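Local coordinates for conserved hypothetical protein (Enterococcus faecalis, PDB 1T62), which is of unknown function but, as an ASCH-domain protein of the PUA-like clan, may bind RNA, at residues B[41-53]-B[141-153]. Numbering follows the deposited sequence.
Sequences QLVVSGRKTATCS and LVCQSFEVVDLYT
Val142 N donates to Ser53 O over 2.8 Å, nearly straight at 173°, and Ser53 N returns a bond to Val142 O, which closes an antiparallel hydrogen-bonded pair. Thr51 and Gln144 form the next such pair; Cys52 faces Cys143 between them, with Cys52 CB 4.1 Å from Cys143 SG. The pairing ends where Phe146 N reaches Thr49 O at 3.1 Å. That same oxygen lies over one face of the Phe146 ring, offset toward the rim. Phe146 CG sits between its backbone N and carbonyl carbon (chi1 53°), which brings the ring over the 49-50 backbone, with CZ of Phe146 3.4 Å from Thr49 C. The Val43 and Phe146 side chains cross at about a right angle, Val43 CG1 lying 3.9 Å from Phe146 CE2, and the same methyl touches Val148 CG2. Val44 CB meets Leu151 CD2 at 3.9 Å, continuing the apolar contact toward the far end of strand 140-151. Lys48 NZ donates to Ala50 O and forms a salt bridge with the terminal carboxylate of His166, a tag residue of the second subunit. Strand 50-54 is outermost in the five-stranded mixed sheet of this ASCH domain, and helix 33-44 packs beside strand 140-151, whose other edge pairs with strand 81-94; Phe102 of helix 100-105 touches Cys52 and Cys143.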
loop_
_atom_site.group_PDB
_atom_site.type_symbol
_atom_site.label_atom_id
_atom_site.label_comp_id
_atom_site.label_asym_id
_atom_site.label_seq_id
_atom_site.Cartn_x
_atom_site.Cartn_y
_atom_site.Cartn_z
ATOM N N GLN B 41 -1.748 -6.661 -10.363
ATOM C CA GLN B 41 -1.859 -6.615 -11.812
ATOM C C GLN B 41 -2.356 -7.942 -12.324
ATOM O O GLN B 41 -3.107 -8.001 -13.301
ATOM C CB GLN B 41 -0.512 -6.281 -12.450
ATOM C CG GLN B 41 -0.599 -5.234 -13.569
ATOM C CD GLN B 41 -0.943 -3.825 -13.062
ATOM O OE1 GLN B 41 -1.006 -2.870 -13.842
ATOM N NE2 GLN B 41 -1.164 -3.695 -11.756
ATOM N N LEU B 42 -1.939 -9.005 -11.644
ATOM C CA LEU B 42 -2.323 -10.370 -11.983
ATOM C C LEU B 42 -3.831 -10.563 -11.883
ATOM O O LEU B 42 -4.411 -11.369 -12.600
ATOM C CB LEU B 42 -1.621 -11.338 -11.037
ATOM C CG LEU B 42 -0.659 -12.361 -11.634
ATOM C CD1 LEU B 42 -0.024 -11.828 -12.882
ATOM C CD2 LEU B 42 0.401 -12.683 -10.607
ATOM N N VAL B 43 -4.462 -9.813 -10.987
ATOM C CA VAL B 43 -5.900 -9.915 -10.785
ATOM C C VAL B 43 -6.666 -9.113 -11.827
ATOM O O VAL B 43 -7.551 -9.640 -12.512
ATOM C CB VAL B 43 -6.284 -9.445 -9.351
ATOM C CG1 VAL B 43 -7.778 -9.134 -9.261
ATOM C CG2 VAL B 43 -5.912 -10.535 -8.343
ATOM N N VAL B 44 -6.312 -7.840 -11.953
ATOM C CA VAL B 44 -6.978 -6.963 -12.901
ATOM C C VAL B 44 -6.816 -7.436 -14.342
ATOM O O VAL B 44 -7.718 -7.262 -15.156
ATOM C CB VAL B 44 -6.463 -5.490 -12.758
ATOM C CG1 VAL B 44 -6.645 -5.018 -11.323
ATOM C CG2 VAL B 44 -5.003 -5.393 -13.144
ATOM N N SER B 45 -5.676 -8.049 -14.649
ATOM C CA SER B 45 -5.401 -8.532 -16.002
ATOM C C SER B 45 -6.152 -9.821 -16.321
ATOM O O SER B 45 -6.094 -10.328 -17.438
ATOM C CB SER B 45 -3.903 -8.762 -16.193
ATOM O OG SER B 45 -3.452 -9.848 -15.405
ATOM N N GLY B 46 -6.849 -10.358 -15.329
ATOM C CA GLY B 46 -7.623 -11.562 -15.549
ATOM C C GLY B 46 -6.844 -12.850 -15.417
ATOM O O GLY B 46 -7.403 -13.918 -15.664
ATOM N N ARG B 47 -5.572 -12.758 -15.027
ATOM C CA ARG B 47 -4.727 -13.941 -14.870
ATOM C C ARG B 47 -4.878 -14.652 -13.527
ATOM O O ARG B 47 -4.964 -15.882 -13.485
ATOM C CB ARG B 47 -3.262 -13.574 -15.095
ATOM C CG ARG B 47 -2.988 -13.044 -16.491
ATOM C CD ARG B 47 -1.500 -13.020 -16.790
ATOM N NE ARG B 47 -1.215 -12.591 -18.158
ATOM C CZ ARG B 47 -1.665 -13.203 -19.254
ATOM N NH1 ARG B 47 -2.434 -14.281 -19.155
ATOM N NH2 ARG B 47 -1.333 -12.739 -20.455
ATOM N N LYS B 48 -4.900 -13.900 -12.430
ATOM C CA LYS B 48 -5.054 -14.506 -11.107
ATOM C C LYS B 48 -6.488 -14.333 -10.612
ATOM O O LYS B 48 -6.912 -13.227 -10.256
ATOM C CB LYS B 48 -4.078 -13.876 -10.109
ATOM C CG LYS B 48 -4.397 -14.182 -8.641
ATOM C CD LYS B 48 -3.559 -13.296 -7.732
ATOM C CE LYS B 48 -3.870 -13.506 -6.264
ATOM N NZ LYS B 48 -3.385 -14.825 -5.763
ATOM N N THR B 49 -7.233 -15.428 -10.571
ATOM C CA THR B 49 -8.622 -15.362 -10.150
ATOM C C THR B 49 -8.927 -16.088 -8.852
ATOM O O THR B 49 -10.091 -16.344 -8.546
ATOM C CB THR B 49 -9.505 -15.940 -11.232
ATOM O OG1 THR B 49 -9.327 -17.360 -11.280
ATOM C CG2 THR B 49 -9.102 -15.383 -12.559
ATOM N N ALA B 50 -7.884 -16.432 -8.101
ATOM C CA ALA B 50 -8.047 -17.121 -6.824
ATOM C C ALA B 50 -7.034 -16.651 -5.785
ATOM O O ALA B 50 -6.003 -16.062 -6.116
ATOM C CB ALA B 50 -7.924 -18.611 -7.014
ATOM N N THR B 51 -7.342 -16.939 -4.525
ATOM C CA THR B 51 -6.512 -16.567 -3.390
ATOM C C THR B 51 -6.630 -17.632 -2.320
ATOM O O THR B 51 -7.440 -18.555 -2.410
ATOM C CB THR B 51 -7.007 -15.275 -2.758
ATOM O OG1 THR B 51 -7.331 -14.348 -3.793
ATOM C CG2 THR B 51 -5.950 -14.675 -1.870
ATOM N N CYS B 52 -5.821 -17.494 -1.289
ATOM C CA CYS B 52 -5.887 -18.431 -0.198
ATOM C C CYS B 52 -5.271 -17.793 1.026
ATOM O O CYS B 52 -4.255 -17.098 0.943
ATOM C CB CYS B 52 -5.176 -19.737 -0.557
ATOM S SG CYS B 52 -3.444 -19.573 -0.926
ATOM N N SER B 53 -5.933 -18.008 2.154
ATOM C CA SER B 53 -5.494 -17.487 3.430
ATOM C C SER B 53 -5.485 -18.666 4.383
ATOM O O SER B 53 -6.020 -19.726 4.057
ATOM C CB SER B 53 -6.457 -16.388 3.915
ATOM O OG SER B 53 -7.818 -16.759 3.736
ATOM N N LEU B 141 -6.360 -24.464 4.313
ATOM C CA LEU B 141 -6.385 -23.177 3.614
ATOM C C LEU B 141 -7.806 -22.759 3.303
ATOM O O LEU B 141 -8.682 -23.598 3.086
ATOM C CB LEU B 141 -5.658 -23.256 2.282
ATOM C CG LEU B 141 -4.147 -23.255 2.256
ATOM C CD1 LEU B 141 -3.691 -23.485 0.832
ATOM C CD2 LEU B 141 -3.626 -21.932 2.784
ATOM N N VAL B 142 -8.030 -21.454 3.268
ATOM C CA VAL B 142 -9.337 -20.920 2.934
ATOM C C VAL B 142 -9.189 -20.335 1.523
ATOM O O VAL B 142 -8.592 -19.271 1.332
ATOM C CB VAL B 142 -9.759 -19.834 3.934
ATOM C CG1 VAL B 142 -11.083 -19.227 3.508
ATOM C CG2 VAL B 142 -9.871 -20.437 5.329
ATOM N N CYS B 143 -9.723 -21.054 0.540
ATOM C CA CYS B 143 -9.635 -20.659 -0.859
ATOM C C CYS B 143 -10.864 -19.934 -1.428
ATOM O O CYS B 143 -12.008 -20.357 -1.226
ATOM C CB CYS B 143 -9.335 -21.900 -1.702
ATOM S SG CYS B 143 -7.852 -22.817 -1.178
ATOM N N GLN B 144 -10.607 -18.840 -2.150
ATOM C CA GLN B 144 -11.651 -18.030 -2.776
ATOM C C GLN B 144 -11.471 -17.908 -4.275
ATOM O O GLN B 144 -10.374 -17.671 -4.764
ATOM C CB GLN B 144 -11.655 -16.618 -2.216
ATOM C CG GLN B 144 -12.107 -16.494 -0.793
ATOM C CD GLN B 144 -11.962 -15.077 -0.294
ATOM O OE1 GLN B 144 -12.679 -14.163 -0.723
ATOM N NE2 GLN B 144 -11.015 -14.880 0.609
ATOM N N SER B 145 -12.562 -18.068 -5.005
ATOM C CA SER B 145 -12.542 -17.927 -6.447
ATOM C C SER B 145 -13.453 -16.745 -6.713
ATOM O O SER B 145 -14.638 -16.762 -6.380
ATOM C CB SER B 145 -13.054 -19.192 -7.101
ATOM O OG SER B 145 -12.170 -20.261 -6.809
ATOM N N PHE B 146 -12.872 -15.706 -7.297
ATOM C CA PHE B 146 -13.581 -14.468 -7.559
ATOM C C PHE B 146 -13.463 -14.007 -9.009
ATOM O O PHE B 146 -12.742 -14.607 -9.811
ATOM C CB PHE B 146 -12.998 -13.371 -6.658
ATOM C CG PHE B 146 -11.501 -13.236 -6.778
ATOM C CD1 PHE B 146 -10.650 -14.033 -6.015
ATOM C CD2 PHE B 146 -10.939 -12.379 -7.729
ATOM C CE1 PHE B 146 -9.266 -13.988 -6.196
ATOM C CE2 PHE B 146 -9.550 -12.327 -7.921
ATOM C CZ PHE B 146 -8.716 -13.134 -7.152
ATOM N N GLU B 147 -14.180 -12.927 -9.318
ATOM C CA GLU B 147 -14.146 -12.309 -10.631
ATOM C C GLU B 147 -14.036 -10.797 -10.440
ATOM O O GLU B 147 -14.673 -10.234 -9.550
ATOM C CB GLU B 147 -15.389 -12.674 -11.459
ATOM C CG GLU B 147 -16.762 -12.367 -10.875
ATOM C CD GLU B 147 -17.889 -12.942 -11.760
ATOM O OE1 GLU B 147 -19.083 -12.858 -11.396
ATOM O OE2 GLU B 147 -17.572 -13.492 -12.841
ATOM N N VAL B 148 -13.183 -10.149 -11.233
ATOM C CA VAL B 148 -13.027 -8.707 -11.131
ATOM C C VAL B 148 -14.306 -8.083 -11.640
ATOM O O VAL B 148 -14.675 -8.202 -12.812
ATOM C CB VAL B 148 -11.822 -8.202 -11.928
ATOM C CG1 VAL B 148 -11.960 -6.690 -12.203
ATOM C CG2 VAL B 148 -10.557 -8.474 -11.123
ATOM N N VAL B 149 -14.968 -7.402 -10.721
ATOM C CA VAL B 149 -16.268 -6.802 -10.955
ATOM C C VAL B 149 -16.245 -5.282 -11.199
ATOM O O VAL B 149 -17.249 -4.695 -11.564
ATOM C CB VAL B 149 -17.166 -7.213 -9.739
ATOM C CG1 VAL B 149 -17.648 -6.004 -8.979
ATOM C CG2 VAL B 149 -18.269 -8.125 -10.201
ATOM N N ASP B 150 -15.092 -4.651 -11.017
ATOM C CA ASP B 150 -14.970 -3.212 -11.224
ATOM C C ASP B 150 -13.511 -2.772 -11.053
ATOM O O ASP B 150 -12.796 -3.289 -10.198
ATOM C CB ASP B 150 -15.876 -2.474 -10.232
ATOM C CG ASP B 150 -15.983 -0.972 -10.516
ATOM O OD1 ASP B 150 -16.762 -0.297 -9.804
ATOM O OD2 ASP B 150 -15.301 -0.452 -11.433
ATOM N N LEU B 151 -13.067 -1.838 -11.889
ATOM C CA LEU B 151 -11.707 -1.313 -11.810
ATOM C C LEU B 151 -11.789 0.117 -11.294
ATOM O O LEU B 151 -12.746 0.833 -11.603
ATOM C CB LEU B 151 -11.054 -1.301 -13.186
ATOM C CG LEU B 151 -10.797 -2.631 -13.889
ATOM C CD1 LEU B 151 -10.254 -2.355 -15.276
ATOM C CD2 LEU B 151 -9.819 -3.470 -13.077
ATOM N N TYR B 152 -10.789 0.529 -10.517
ATOM C CA TYR B 152 -10.748 1.879 -9.956
ATOM C C TYR B 152 -10.163 2.815 -10.980
ATOM O O TYR B 152 -8.954 2.999 -11.031
ATOM C CB TYR B 152 -9.894 1.912 -8.691
ATOM C CG TYR B 152 -9.760 3.277 -8.041
ATOM C CD1 TYR B 152 -8.645 4.081 -8.283
ATOM C CD2 TYR B 152 -10.730 3.751 -7.145
ATOM C CE1 TYR B 152 -8.491 5.325 -7.641
ATOM C CE2 TYR B 152 -10.589 4.995 -6.499
ATOM C CZ TYR B 152 -9.465 5.773 -6.750
ATOM O OH TYR B 152 -9.292 6.977 -6.097
ATOM N N THR B 153 -11.035 3.395 -11.797
ATOM C CA THR B 153 -10.633 4.320 -12.844
ATOM C C THR B 153 -10.719 5.775 -12.389
ATOM O O THR B 153 -10.448 6.685 -13.171
ATOM C CB THR B 153 -11.514 4.161 -14.092
ATOM O OG1 THR B 153 -12.890 4.324 -13.725
ATOM C CG2 THR B 153 -11.309 2.797 -14.730
#